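Local coordinates for ferric iron-binding protein HitA (Pseudomonas aeruginosa PAO1, PDB 6IWF) that binds ferric iron as a member of the bacterial solute-binding protein family and is involved in the internalization of gallium, at residues Leu118-Ser121 / Leu122-Ser126; Gly135-Pro138 / Thr139-Ala142. All coordinates share one frame; numbering follows the deposited sequence.

Interaction 1 of 2, residues Leu118-Ser121 / Leu122-Ser126; sequences LPKS and LMDLS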
loop_
_atom_site.group_PDB
_atom_site.type_symbol
_atom_site.label_atom_id
_atom_site.label_comp_id
_atom_site.label_asym_id
_atom_site.label_seq_id
_atom_site.Cartn_x
_atom_site.Cartn_y
_atom_site.Cartn_z
ATOM N N LEU A 118 24.646 6.172 1.959
ATOM C CA LEU A 118 23.507 5.515 1.349
ATOM C C LEU A 118 23.392 5.925 -0.120
ATOM O O LEU A 118 23.836 7.013 -0.510
ATOM C CB LEU A 118 22.232 5.889 2.107
ATOM C CG LEU A 118 22.172 5.405 3.560
ATOM C CD1 LEU A 118 20.998 6.021 4.333
ATOM C CD2 LEU A 118 22.062 3.927 3.556
ATOM N N PRO A 119 22.772 5.083 -0.953
ATOM C CA PRO A 119 22.539 5.482 -2.345
ATOM C C PRO A 119 21.725 6.759 -2.401
ATOM O O PRO A 119 20.800 6.961 -1.610
ATOM C CB PRO A 119 21.762 4.303 -2.938
ATOM C CG PRO A 119 21.136 3.642 -1.755
ATOM C CD PRO A 119 22.127 3.795 -0.634
ATOM N N LYS A 120 22.068 7.614 -3.367
ATOM C CA LYS A 120 21.385 8.895 -3.505
ATOM C C LYS A 120 20.004 8.738 -4.125
ATOM O O LYS A 120 19.099 9.534 -3.838
ATOM C CB LYS A 120 22.223 9.859 -4.359
ATOM C CG LYS A 120 23.702 10.028 -3.948
ATOM C CD LYS A 120 23.970 9.807 -2.457
ATOM C CE LYS A 120 23.531 10.981 -1.583
ATOM N NZ LYS A 120 23.966 10.762 -0.169
ATOM N N SER A 121 19.822 7.713 -4.957
ATOM C CA SER A 121 18.578 7.471 -5.672
ATOM C C SER A 121 18.279 5.980 -5.634
ATOM O O SER A 121 19.197 5.167 -5.599
ATOM C CB SER A 121 18.686 7.926 -7.145
ATOM O OG SER A 121 17.541 7.560 -7.901
ATOM N N LEU A 122 16.985 5.631 -5.674
ATOM C CA LEU A 122 16.601 4.254 -5.977
ATOM C C LEU A 122 17.330 3.735 -7.209
ATOM O O LEU A 122 17.697 2.551 -7.288
ATOM C CB LEU A 122 15.094 4.185 -6.221
ATOM C CG LEU A 122 14.526 2.798 -6.525
ATOM C CD1 LEU A 122 14.504 2.011 -5.222
ATOM C CD2 LEU A 122 13.124 2.927 -7.083
ATOM N N MET A 123 17.532 4.609 -8.191
ATOM C CA MET A 123 18.091 4.170 -9.460
ATOM C C MET A 123 19.551 3.756 -9.340
ATOM O O MET A 123 20.049 3.026 -10.211
ATOM C CB MET A 123 17.923 5.281 -10.498
ATOM C CG MET A 123 16.484 5.766 -10.679
ATOM S SD MET A 123 15.330 4.426 -11.098
ATOM C CE MET A 123 15.971 3.924 -12.704
ATOM N N ASP A 124 20.238 4.163 -8.260
ATOM C CA ASP A 124 21.634 3.793 -8.070
ATOM C C ASP A 124 21.804 2.329 -7.685
ATOM O O ASP A 124 22.905 1.795 -7.835
ATOM C CB ASP A 124 22.270 4.695 -7.004
ATOM C CG ASP A 124 22.365 6.137 -7.457
ATOM O OD1 ASP A 124 22.634 6.368 -8.656
ATOM O OD2 ASP A 124 22.166 7.044 -6.626
ATOM N N LEU A 125 20.736 1.660 -7.222
ATOM C CA LEU A 125 20.855 0.309 -6.673
ATOM C C LEU A 125 21.061 -0.754 -7.745
ATOM O O LEU A 125 21.308 -1.920 -7.409
ATOM C CB LEU A 125 19.611 -0.016 -5.833
ATOM C CG LEU A 125 19.627 0.728 -4.505
ATOM C CD1 LEU A 125 18.357 0.451 -3.717
ATOM C CD2 LEU A 125 20.858 0.326 -3.683
ATOM N N SER A 126 20.956 -0.390 -9.017
ATOM C CA SER A 126 21.306 -1.322 -10.080
ATOM C C SER A 126 22.808 -1.367 -10.333
ATOM O O SER A 126 23.270 -2.198 -11.125
ATOM C CB SER A 126 20.553 -0.944 -11.364
ATOM O OG SER A 126 20.905 0.368 -11.787
#
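Ser121 and Asp124 meet through complementary torsions: the hydroxyl OG of Ser121 stands anti to its own N (chi1 173°), leaning over the start of the turn, while the carboxylate of Asp124 is swung beside its backbone N (chi1 -66°) and reaches back along the chain. From these positions each side chain accepts a backbone N-H of the other part of the turn. Met123 N donates to Ser121 OG over 3.0 Å in a fairly straight bond. In return, Ser121 N donates to Asp124 OD2, also at 3.0 Å, but this bond is more bent and meets the oxygen from above the carboxylate plane. Between them runs a main-chain bond from Asp124 N to Ser121 O (3.0 Å), followed by one from Leu125 N to Leu122 O, so that two successive i to i+3 bonds wind the 3-10 turn. Ser121 OG has a second partner in Asp219 OD1, and the other oxygen of that carboxylate takes Leu122 N. In the apolar part of the contact, CG of Pro119 rests on methyl CD2 of Leu125 at 3.8 Å, the two side chains crossing obliquely, and Trp130 touches both. Ser121 OG accepting Met123 N makes an ST turn, and the Asp124 carboxylate returning to Ser121 N resembles the reciprocal half of a capping box at the start of the 3-10 segment 122-124.

Interaction 2 of 2, residues Gly135-Pro138 / Thr139-Ala142; sequences GFVP and TSGA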
loop_
_atom_site.group_PDB
_atom_site.type_symbol
_atom_site.label_atom_id
_atom_site.label_comp_id
_atom_site.label_asym_id
_atom_site.label_seq_id
_atom_site.Cartn_x
_atom_site.Cartn_y
_atom_site.Cartn_z
ATOM N N GLY A 135 18.195 -5.654 0.433
ATOM C CA GLY A 135 17.114 -6.597 0.242
ATOM C C GLY A 135 15.930 -5.916 -0.414
ATOM O O GLY A 135 15.728 -4.704 -0.273
ATOM N N PHE A 136 15.139 -6.711 -1.126
ATOM C CA PHE A 136 13.857 -6.251 -1.633
ATOM C C PHE A 136 12.946 -7.461 -1.775
ATOM O O PHE A 136 13.399 -8.607 -1.726
ATOM C CB PHE A 136 14.002 -5.481 -2.954
ATOM C CG PHE A 136 14.404 -6.324 -4.156
ATOM C CD1 PHE A 136 15.618 -6.986 -4.200
ATOM C CD2 PHE A 136 13.584 -6.380 -5.268
ATOM C CE1 PHE A 136 15.995 -7.729 -5.324
ATOM C CE2 PHE A 136 13.950 -7.105 -6.404
ATOM C CZ PHE A 136 15.159 -7.777 -6.433
ATOM N N VAL A 137 11.658 -7.182 -1.951
ATOM C CA VAL A 137 10.607 -8.201 -2.018
ATOM C C VAL A 137 9.908 -8.084 -3.365
ATOM O O VAL A 137 8.885 -7.389 -3.482
ATOM C CB VAL A 137 9.599 -8.045 -0.868
ATOM C CG1 VAL A 137 8.579 -9.195 -0.903
ATOM C CG2 VAL A 137 10.325 -7.980 0.486
ATOM N N PRO A 138 10.423 -8.728 -4.407
ATOM C CA PRO A 138 9.900 -8.472 -5.751
ATOM C C PRO A 138 8.505 -9.027 -5.979
ATOM O O PRO A 138 7.820 -8.556 -6.893
ATOM C CB PRO A 138 10.940 -9.143 -6.663
ATOM C CG PRO A 138 11.573 -10.201 -5.804
ATOM C CD PRO A 138 11.590 -9.634 -4.417
ATOM N N THR A 139 8.049 -9.972 -5.161
ATOM C CA THR A 139 6.715 -10.539 -5.313
ATOM C C THR A 139 5.623 -9.719 -4.629
ATOM O O THR A 139 4.449 -10.106 -4.691
ATOM C CB THR A 139 6.698 -11.973 -4.774
ATOM O OG1 THR A 139 7.005 -11.962 -3.373
ATOM C CG2 THR A 139 7.709 -12.815 -5.514
ATOM N N SER A 140 5.957 -8.599 -3.993
ATOM C CA SER A 140 4.960 -7.817 -3.274
ATOM C C SER A 140 4.256 -6.835 -4.205
ATOM O O SER A 140 4.846 -6.307 -5.151
ATOM C CB SER A 140 5.598 -7.055 -2.106
ATOM O OG SER A 140 6.506 -6.059 -2.561
ATOM N N GLY A 141 2.968 -6.599 -3.930
ATOM C CA GLY A 141 2.242 -5.593 -4.695
ATOM C C GLY A 141 2.831 -4.207 -4.544
ATOM O O GLY A 141 2.751 -3.384 -5.467
ATOM N N ALA A 142 3.443 -3.931 -3.392
ATOM C CA ALA A 142 4.117 -2.655 -3.198
ATOM C C ALA A 142 5.301 -2.505 -4.142
ATOM O O ALA A 142 5.517 -1.428 -4.698
ATOM C CB ALA A 142 4.588 -2.509 -1.753
HETATM O O HOH W 1 5.628 -7.387 -7.410
#
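Two hydrogen bonds from Ser140 converge on the carbonyl oxygen of Val137, and they approach it differently. The backbone N of Ser140 donates over 3.2 Å in a nearly straight bond, from above the carbonyl plane, and closes a type I beta turn from Val137 to Ser140. The hydroxyl OG of the same residue donates to Val137 O over 2.9 Å and lies in the carbonyl plane. With chi1 at 66°, OG sits between the N and the carbonyl carbon of its own residue, which turns it back to Val137 and lets it also serve as N-cap, bonding Phe143 N in the first turn of the next helix. The Ser140 side chain lies about 6 Å from that of Tyr197, which binds ferric iron in a structure of this protein, though no iron is bound in this model.

The remaining contacts are van der Waals. Methyl CG1 of Val137 lies beside Ser140 CB at 3.9 Å and near the hydroxyl oxygen OG1 of Thr139, the Val137 and Thr139 side chains crossing at about a right angle. Within segment 135-138, CD of Pro138 lies over one face of the Phe136 ring, 3.8 Å above its plane and displaced from the centre.

Strand 134-136 thus passes through a single tight turn into helix 141-154, with Val137 and Ser140 both touching Asn176 of helix 176-184, and Phe136 and Pro138 resting on Ile172 of strand 171-172.

From the N terminus, the chain leaves strand 97-108 and enters the long loop in which interaction 1 closes a short turn within residues 118-126. It then runs on to strand 134-136, at whose end interaction 2 closes the turn that opens helix 141-154. The two follow in series, neither nested nor crossed, with centres about 17 Å apart and nearest atoms about 7 Å apart. Shared neighbours join them. Leu122 and Met123 pack against helix 141-154, the helix capped in interaction 2. Strand 190-194 receives Leu122 and Leu125 on Leu192 and is also the backbone partner of Gly135. The loop 109-133 is thereby tied to strand 190-194 and helix 141-154.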